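PDB 6ABX: citrate synthase from Metallosphaera sedula, which probably catalyses the condensation of acetyl-CoA with oxaloacetate and hydrolysis of the thioester, giving citrate and CoA in the tricarboxylic acid cycle. Local coordinates for residues A[249-254]-A[302-307]. Numbering follows the deposited sequence.
Sequences MGFGHR and IYPNVD. With GOL (glycerol), chain E.
Two loops supply part of the active site of citrate synthase, and His-253 on one and Asn-305 and Asp-307 on the other show how a short backbone bridge can bring residues distant in sequence together. His-253 and Asp-307 are the predicted active-site residues; Phe-251 belongs to the acetyl-CoA site and His-253 to the oxaloacetate site.

A single bridge of Phe-251 with Pro-304 joins the loops. Asn-305 N gives Gly-250 O an almost straight hydrogen bond of 2.8 Å (179° at the hydrogen), and Gly-252 N reaches Tyr-303 O at 3.0 Å. Gly-250 and Gly-252 both adopt positive phi, where a side chain would strike the preceding carbonyl.

The Phe-251 ring lies alongside Pro-304, CE2 standing 3.8 Å from the proline CD, while Pro-304 CA sits over one face near the rim and Ile-302 O meets the ring edge in plane. On the Asn-305 side, CG is anti to the backbone N (chi1 -167°), which carries the amide toward the other loop, with OD1 at the imidazole and ND2 at the carboxylate. The amide and imidazole planes stand 77° apart, and Asn-305 OD1 comes within 2.6 Å of His-253 ND1, but the angle is too poor for a hydrogen bond.

Asn-305 ND2 donates to Asp-307 OD1 at 3.0 Å, entering from above the carboxylate plane, and also bonds a bound citrate anion. Glycerol, probably from the crystallisation liquor, takes a bond from Gly-250 N through O1 and gives Asp-307 one from O2 (2.9 Å to OD1) and another from O3 to OD2. Asn-218 ND2 also hydrogen-bonds Asp-307 OD2.

Arg-262 of helix 261-270 touches His-253 and Asn-305, Leu-297 of helix 277-297 packs on Phe-251 and Ile-302, and the Asp-307 loop leads into helix 310-316.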
# COMPACT_ATOMS: atom_id res chain seq x y z
N MET A 249 11.13 11.83 23.15
CA MET A 249 10.13 11.43 22.24
C MET A 249 9.10 12.56 22.17
O MET A 249 8.86 13.28 23.14
CB MET A 249 9.47 10.12 22.67
CG MET A 249 10.43 8.93 22.65
SD MET A 249 11.18 8.73 21.03
CE MET A 249 11.99 7.13 21.21
N GLY A 250 8.49 12.68 21.00
CA GLY A 250 7.49 13.70 20.74
C GLY A 250 8.05 15.04 20.31
O GLY A 250 7.29 16.01 20.22
N PHE A 251 9.37 15.12 20.07
CA PHE A 251 10.01 16.37 19.67
C PHE A 251 10.59 16.16 18.28
O PHE A 251 10.90 15.06 17.93
CB PHE A 251 11.12 16.79 20.64
CG PHE A 251 10.69 17.64 21.79
CD1 PHE A 251 10.14 17.07 22.93
CD2 PHE A 251 10.95 18.99 21.80
CE1 PHE A 251 9.73 17.88 23.97
CE2 PHE A 251 10.59 19.78 22.87
CZ PHE A 251 9.95 19.23 23.94
N GLY A 252 10.74 17.25 17.55
CA GLY A 252 11.34 17.20 16.25
C GLY A 252 10.25 17.18 15.21
O GLY A 252 9.18 16.58 15.39
N HIS A 253 10.49 17.90 14.12
CA HIS A 253 9.71 17.73 12.92
C HIS A 253 10.66 17.98 11.75
O HIS A 253 11.58 18.82 11.80
CB HIS A 253 8.43 18.61 12.91
CG HIS A 253 7.29 18.03 12.13
ND1 HIS A 253 5.98 18.04 12.60
CD2 HIS A 253 7.23 17.38 10.94
CE1 HIS A 253 5.19 17.45 11.72
NE2 HIS A 253 5.92 17.04 10.69
N ARG A 254 10.43 17.21 10.70
CA ARG A 254 10.98 17.50 9.44
C ARG A 254 10.35 18.79 8.90
O ARG A 254 10.93 19.38 8.02
CB ARG A 254 10.81 16.26 8.55
CG ARG A 254 11.34 14.96 9.18
CD ARG A 254 11.61 13.82 8.20
NE ARG A 254 12.08 12.62 8.89
CZ ARG A 254 12.98 11.76 8.41
NH1 ARG A 254 13.48 11.92 7.20
NH2 ARG A 254 13.37 10.74 9.16
N ILE A 302 14.03 22.37 17.29
CA ILE A 302 13.41 21.10 17.68
C ILE A 302 12.32 21.39 18.73
O ILE A 302 12.60 21.95 19.79
CB ILE A 302 14.49 20.10 18.15
CG1 ILE A 302 15.40 19.72 16.97
CG2 ILE A 302 13.87 18.87 18.80
CD1 ILE A 302 16.55 18.84 17.35
N TYR A 303 11.04 21.14 18.35
CA TYR A 303 9.88 21.57 19.17
C TYR A 303 8.88 20.43 19.30
O TYR A 303 8.98 19.44 18.57
CB TYR A 303 9.17 22.79 18.56
CG TYR A 303 9.87 24.11 18.78
CD1 TYR A 303 9.60 24.89 19.89
CD2 TYR A 303 10.80 24.56 17.87
CE1 TYR A 303 10.24 26.10 20.09
CE2 TYR A 303 11.48 25.76 18.06
CZ TYR A 303 11.18 26.54 19.17
OH TYR A 303 11.83 27.73 19.36
N PRO A 304 7.92 20.50 20.22
CA PRO A 304 6.95 19.42 20.38
C PRO A 304 6.17 19.25 19.08
O PRO A 304 5.73 20.23 18.49
CB PRO A 304 6.07 19.81 21.54
CG PRO A 304 6.84 20.90 22.23
CD PRO A 304 7.66 21.57 21.18
N ASN A 305 6.01 17.98 18.71
CA ASN A 305 5.22 17.51 17.57
C ASN A 305 3.82 17.12 18.09
O ASN A 305 3.59 16.97 19.28
CB ASN A 305 5.90 16.27 16.97
CG ASN A 305 5.33 15.89 15.62
OD1 ASN A 305 5.26 16.74 14.73
ND2 ASN A 305 4.90 14.65 15.47
N VAL A 306 2.90 16.87 17.17
CA VAL A 306 1.54 16.44 17.56
C VAL A 306 1.59 15.20 18.48
O VAL A 306 0.79 15.09 19.41
CB VAL A 306 0.72 16.19 16.28
CG1 VAL A 306 1.34 15.15 15.35
CG2 VAL A 306 -0.73 15.89 16.59
N ASP A 307 2.51 14.27 18.21
CA ASP A 307 2.54 13.06 19.00
C ASP A 307 3.20 13.23 20.38
O ASP A 307 3.27 12.24 21.11
CB ASP A 307 3.20 11.86 18.32
CG ASP A 307 4.57 12.09 17.72
OD1 ASP A 307 5.20 13.10 18.05
OD2 ASP A 307 4.98 11.23 16.87
C1 GOL E . 8.96 11.23 18.12
O1 GOL E . 8.33 10.32 19.06
C2 GOL E . 7.89 11.71 17.13
O2 GOL E . 7.88 13.15 17.00
C3 GOL E . 8.05 11.06 15.75
O3 GOL E . 7.11 11.65 14.85